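PDB 3NZE: putative transcriptional regulator, sugar-binding family from Arthrobacter aurescens, which probably binds a sugar-type effector and, as in the SorC family of transcriptional regulators, controls gene expression by binding DNA. Local coordinates for residues R150-D162 with L183-F197. Sequence-based numbering, arbitrary orientation. Where two conformers were deposited one is given.
Sequences RMSIAIFGVGSVD and LAADDVVGDVATVFF
Gly-159 and Asp-191 form an antiparallel hydrogen-bonded pair: Gly-159 N gives a 2.9 Å bond to Asp-191 O, and Asp-191 N returns a longer one, 3.2 Å, to Gly-159 O. Just past the pairing, Val-161 N gives one bond to Val-189 O (2.8 Å), nearly straight at the hydrogen (178°) but coming from above the carbonyl plane. A water bridges Gly-157 O, to which it donates, and Ala-193 N in the turn, from which it accepts. Strand 188-192 passes through this type I' beta turn, Val-192 to Val-195, into strand 195-198; the first strand of the hairpin pairs antiparallel with the end of strand 153-160, which runs parallel to 59-62 and 225-230 within the putative sugar-binding domain, whose largely parallel sheet is Rossmann-like. Asp-191 has CG between its backbone N and carbonyl carbon (chi1 82°), which sets OD1 in close contact with Gly-159 CA (3.3 Å), where a side chain would run into it. OD1 is hydrogen-bonded to Tyr-170 OH, while OD2 takes Thr-194 N at 2.8 Å in an Asx motif. With an alanine here the carboxylate is gone, which would probably leave Thr-194 N and Tyr-170 OH without this partner and the turn less firmly held. Apolar contacts flank the ladder. Val-192 CG1 lies over one face of the Phe-156 ring, 3.9 Å from its centroid, a CH-pi contact; Val-158 CG1 meets the edge of Phe-197 at CZ (4.2 Å). Val-161 CG2 lies against Val-189 C (3.6 Å) and reaches Val-188 CG1 and Leu-183 CD2 at longer range.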
loop_
_atom_site.group_PDB
_atom_site.type_symbol
_atom_site.label_atom_id
_atom_site.label_comp_id
_atom_site.label_asym_id
_atom_site.label_seq_id
_atom_site.Cartn_x
_atom_site.Cartn_y
_atom_site.Cartn_z
ATOM N N ARG A 150 -12.997 0.908 -10.862
ATOM C CA ARG A 150 -13.228 2.280 -11.300
ATOM C C ARG A 150 -12.412 3.315 -10.526
ATOM O O ARG A 150 -12.627 4.513 -10.693
ATOM C CB ARG A 150 -14.710 2.640 -11.166
ATOM C CG ARG A 150 -15.662 1.852 -12.061
ATOM C CD ARG A 150 -17.112 1.996 -11.556
ATOM N NE ARG A 150 -17.526 3.396 -11.528
ATOM C CZ ARG A 150 -18.519 3.881 -10.789
ATOM N NH1 ARG A 150 -19.219 3.085 -9.996
ATOM N NH2 ARG A 150 -18.807 5.179 -10.837
HETATM N N MSE A 151 -11.494 2.885 -9.663
HETATM C CA MSE A 151 -10.807 3.869 -8.821
HETATM C C MSE A 151 -9.992 4.908 -9.608
HETATM O O MSE A 151 -9.381 4.597 -10.631
HETATM C CB MSE A 151 -9.930 3.209 -7.758
HETATM C CG MSE A 151 -8.724 2.501 -8.297
HETATM SE SE MSE A 151 -7.750 1.682 -6.819
HETATM C CE MSE A 151 -7.732 -0.147 -7.498
ATOM N N SER A 152 -10.009 6.134 -9.101
ATOM C CA SER A 152 -9.293 7.255 -9.716
ATOM C C SER A 152 -7.866 7.310 -9.178
ATOM O O SER A 152 -6.915 7.595 -9.920
ATOM C CB SER A 152 -9.997 8.579 -9.394
ATOM O OG SER A 152 -11.409 8.442 -9.320
ATOM N N ILE A 153 -7.733 7.068 -7.878
ATOM C CA ILE A 153 -6.421 7.027 -7.237
ATOM C C ILE A 153 -6.322 5.830 -6.293
ATOM O O ILE A 153 -7.338 5.299 -5.818
ATOM C CB ILE A 153 -6.050 8.351 -6.490
ATOM C CG1 ILE A 153 -6.779 8.477 -5.154
ATOM C CG2 ILE A 153 -6.289 9.579 -7.381
ATOM C CD1 ILE A 153 -6.405 9.753 -4.381
ATOM N N ALA A 154 -5.097 5.364 -6.068
ATOM C CA ALA A 154 -4.850 4.243 -5.154
ATOM C C ALA A 154 -3.806 4.703 -4.159
ATOM O O ALA A 154 -2.857 5.373 -4.538
ATOM C CB ALA A 154 -4.338 3.023 -5.913
ATOM N N ILE A 155 -3.981 4.356 -2.889
ATOM C CA ILE A 155 -3.014 4.744 -1.867
ATOM C C ILE A 155 -2.617 3.512 -1.102
ATOM O O ILE A 155 -3.485 2.777 -0.631
ATOM C CB ILE A 155 -3.609 5.757 -0.868
ATOM C CG1 ILE A 155 -4.294 6.906 -1.611
ATOM C CG2 ILE A 155 -2.513 6.289 0.061
ATOM C CD1 ILE A 155 -5.109 7.840 -0.715
ATOM N N PHE A 156 -1.317 3.286 -0.958
ATOM C CA PHE A 156 -0.843 2.036 -0.372
ATOM C C PHE A 156 0.562 2.116 0.190
ATOM O O PHE A 156 1.388 2.913 -0.261
ATOM C CB PHE A 156 -0.896 0.891 -1.390
ATOM C CG PHE A 156 -0.211 1.199 -2.708
ATOM C CD1 PHE A 156 1.149 0.970 -2.877
ATOM C CD2 PHE A 156 -0.943 1.703 -3.767
ATOM C CE1 PHE A 156 1.773 1.240 -4.097
ATOM C CE2 PHE A 156 -0.329 1.974 -4.996
ATOM C CZ PHE A 156 1.030 1.738 -5.157
ATOM N N GLY A 157 0.833 1.249 1.162
ATOM C CA GLY A 157 2.187 1.000 1.611
ATOM C C GLY A 157 2.744 -0.233 0.908
ATOM O O GLY A 157 2.155 -0.745 -0.046
ATOM N N VAL A 158 3.890 -0.712 1.377
ATOM C CA VAL A 158 4.547 -1.854 0.749
ATOM C C VAL A 158 4.998 -2.839 1.817
ATOM O O VAL A 158 5.665 -2.451 2.783
ATOM C CB VAL A 158 5.786 -1.410 -0.061
ATOM C CG1 VAL A 158 6.453 -2.608 -0.740
ATOM C CG2 VAL A 158 5.394 -0.379 -1.113
ATOM N N GLY A 159 4.628 -4.107 1.648
ATOM C CA GLY A 159 5.145 -5.161 2.500
ATOM C C GLY A 159 6.499 -5.593 1.975
ATOM O O GLY A 159 6.782 -5.451 0.783
ATOM N N SER A 160 7.342 -6.120 2.856
ATOM C CA SER A 160 8.694 -6.495 2.467
ATOM C C SER A 160 9.096 -7.813 3.115
ATOM O O SER A 160 8.864 -8.027 4.305
ATOM C CB SER A 160 9.686 -5.396 2.850
ATOM O OG SER A 160 10.926 -5.566 2.179
ATOM N N VAL A 161 9.678 -8.695 2.313
ATOM C CA VAL A 161 10.225 -9.948 2.808
ATOM C C VAL A 161 11.728 -9.751 2.947
ATOM O O VAL A 161 12.401 -9.404 1.976
ATOM C CB VAL A 161 9.952 -11.104 1.827
ATOM C CG1 VAL A 161 10.326 -12.437 2.458
ATOM C CG2 VAL A 161 8.492 -11.103 1.390
ATOM N N ASP A 162 12.256 -9.957 4.149
ATOM C CA ASP A 162 13.680 -9.733 4.382
ATOM C C ASP A 162 14.480 -11.014 4.164
ATOM O O ASP A 162 13.974 -12.115 4.376
ATOM C CB ASP A 162 13.918 -9.184 5.794
ATOM C CG ASP A 162 15.138 -8.268 5.870
ATOM O OD1 ASP A 162 16.281 -8.781 5.863
ATOM O OD2 ASP A 162 14.951 -7.032 5.939
ATOM N N LEU A 183 6.991 -18.138 -0.368
ATOM C CA LEU A 183 7.508 -16.872 -0.792
ATOM C C LEU A 183 8.969 -16.957 -1.247
ATOM O O LEU A 183 9.289 -16.554 -2.303
ATOM C CB LEU A 183 7.337 -15.857 0.324
ATOM C CG LEU A 183 6.125 -14.918 0.366
ATOM C CD1 LEU A 183 4.996 -15.534 -0.261
ATOM C CD2 LEU A 183 5.810 -14.566 1.735
ATOM N N ALA A 184 9.848 -17.475 -0.425
ATOM C CA ALA A 184 11.241 -17.669 -0.807
ATOM C C ALA A 184 11.351 -18.530 -2.075
ATOM O O ALA A 184 12.166 -18.257 -2.954
ATOM C CB ALA A 184 12.017 -18.302 0.344
ATOM N N ALA A 185 10.513 -19.560 -2.156
ATOM C CA ALA A 185 10.502 -20.478 -3.293
ATOM C C ALA A 185 10.292 -19.749 -4.618
ATOM O O ALA A 185 10.801 -20.170 -5.653
ATOM C CB ALA A 185 9.425 -21.542 -3.102
ATOM N N ASP A 186 9.546 -18.649 -4.577
ATOM C CA ASP A 186 9.203 -17.911 -5.789
ATOM C C ASP A 186 9.936 -16.570 -5.914
ATOM O O ASP A 186 9.528 -15.716 -6.699
ATOM C CB ASP A 186 7.690 -17.676 -5.845
ATOM C CG ASP A 186 6.897 -18.966 -5.945
ATOM O OD1 ASP A 186 5.808 -19.048 -5.338
ATOM O OD2 ASP A 186 7.361 -19.899 -6.630
ATOM N N ASP A 187 11.022 -16.403 -5.157
ATOM C CA ASP A 187 11.775 -15.143 -5.099
ATOM C C ASP A 187 10.882 -13.932 -4.819
ATOM O O ASP A 187 11.091 -12.857 -5.384
ATOM C CB ASP A 187 12.592 -14.897 -6.377
ATOM C CG ASP A 187 13.600 -13.748 -6.219
ATOM O OD1 ASP A 187 14.725 -14.023 -5.749
ATOM O OD2 ASP A 187 13.278 -12.577 -6.556
ATOM N N VAL A 188 9.888 -14.105 -3.952
ATOM C CA VAL A 188 9.005 -12.995 -3.596
ATOM C C VAL A 188 9.739 -12.024 -2.670
ATOM O O VAL A 188 10.433 -12.453 -1.749
ATOM C CB VAL A 188 7.718 -13.506 -2.931
ATOM C CG1 VAL A 188 6.889 -12.336 -2.376
ATOM C CG2 VAL A 188 6.911 -14.331 -3.925
ATOM N N VAL A 189 9.606 -10.722 -2.922
ATOM C CA VAL A 189 10.302 -9.727 -2.102
ATOM C C VAL A 189 9.356 -8.818 -1.317
ATOM O O VAL A 189 9.789 -8.100 -0.418
ATOM C CB VAL A 189 11.293 -8.855 -2.923
ATOM C CG1 VAL A 189 12.358 -9.737 -3.555
ATOM C CG2 VAL A 189 10.568 -8.072 -3.990
ATOM N N GLY A 190 8.069 -8.851 -1.644
ATOM C CA GLY A 190 7.136 -7.933 -1.018
ATOM C C GLY A 190 5.742 -7.978 -1.606
ATOM O O GLY A 190 5.423 -8.838 -2.431
ATOM N N ASP A 191 4.899 -7.040 -1.182
ATOM C CA ASP A 191 3.520 -7.017 -1.638
ATOM C C ASP A 191 2.964 -5.614 -1.632
ATOM O O ASP A 191 3.436 -4.742 -0.906
ATOM C CB ASP A 191 2.614 -7.917 -0.766
ATOM C CG ASP A 191 2.147 -7.225 0.528
ATOM O OD1 ASP A 191 2.859 -7.331 1.547
ATOM O OD2 ASP A 191 1.070 -6.576 0.531
ATOM N N VAL A 192 1.958 -5.408 -2.470
ATOM C CA VAL A 192 1.087 -4.262 -2.326
ATOM C C VAL A 192 -0.323 -4.803 -2.224
ATOM O O VAL A 192 -0.747 -5.609 -3.061
ATOM C CB VAL A 192 1.197 -3.326 -3.527
ATOM C CG1 VAL A 192 -0.010 -2.403 -3.576
ATOM C CG2 VAL A 192 2.490 -2.528 -3.428
ATOM N N ALA A 193 -1.041 -4.376 -1.186
ATOM C CA ALA A 193 -2.430 -4.799 -0.965
ATOM C C ALA A 193 -2.586 -6.323 -0.856
ATOM O O ALA A 193 -3.631 -6.885 -1.210
ATOM C CB ALA A 193 -3.335 -4.232 -2.076
ATOM N N THR A 194 -1.540 -6.969 -0.349
ATOM C CA THR A 194 -1.460 -8.424 -0.195
ATOM C C THR A 194 -1.281 -9.192 -1.511
ATOM O O THR A 194 -1.411 -10.415 -1.538
ATOM C CB THR A 194 -2.611 -9.037 0.684
ATOM O OG1 THR A 194 -3.808 -9.200 -0.090
ATOM C CG2 THR A 194 -2.874 -8.175 1.911
ATOM N N VAL A 195 -0.966 -8.479 -2.597
ATOM C CA VAL A 195 -0.598 -9.129 -3.853
ATOM C C VAL A 195 0.919 -9.053 -4.014
ATOM O O VAL A 195 1.493 -7.967 -4.070
ATOM C CB VAL A 195 -1.277 -8.493 -5.085
ATOM C CG1 VAL A 195 -0.948 -9.284 -6.363
ATOM C CG2 VAL A 195 -2.786 -8.413 -4.897
ATOM N N PHE A 196 1.556 -10.212 -4.069
ATOM C CA PHE A 196 3.009 -10.311 -3.995
ATOM C C PHE A 196 3.706 -10.172 -5.337
ATOM O O PHE A 196 3.111 -10.424 -6.396
ATOM C CB PHE A 196 3.379 -11.647 -3.354
ATOM C CG PHE A 196 2.865 -11.793 -1.946
ATOM C CD1 PHE A 196 3.669 -11.455 -0.875
ATOM C CD2 PHE A 196 1.574 -12.242 -1.704
ATOM C CE1 PHE A 196 3.198 -11.565 0.432
ATOM C CE2 PHE A 196 1.094 -12.363 -0.402
ATOM C CZ PHE A 196 1.912 -12.022 0.665
ATOM N N PHE A 197 4.972 -9.762 -5.287
ATOM C CA PHE A 197 5.791 -9.636 -6.499
ATOM C C PHE A 197 7.243 -10.027 -6.235
ATOM O O PHE A 197 7.676 -10.090 -5.078
ATOM C CB PHE A 197 5.731 -8.206 -7.013
ATOM C CG PHE A 197 5.939 -7.177 -5.943
ATOM C CD1 PHE A 197 7.195 -6.973 -5.393
ATOM C CD2 PHE A 197 4.868 -6.434 -5.460
ATOM C CE1 PHE A 197 7.398 -6.024 -4.398
ATOM C CE2 PHE A 197 5.054 -5.487 -4.455
ATOM C CZ PHE A 197 6.329 -5.283 -3.924
HETATM O O HOH W 1 0.115 -2.514 0.611
#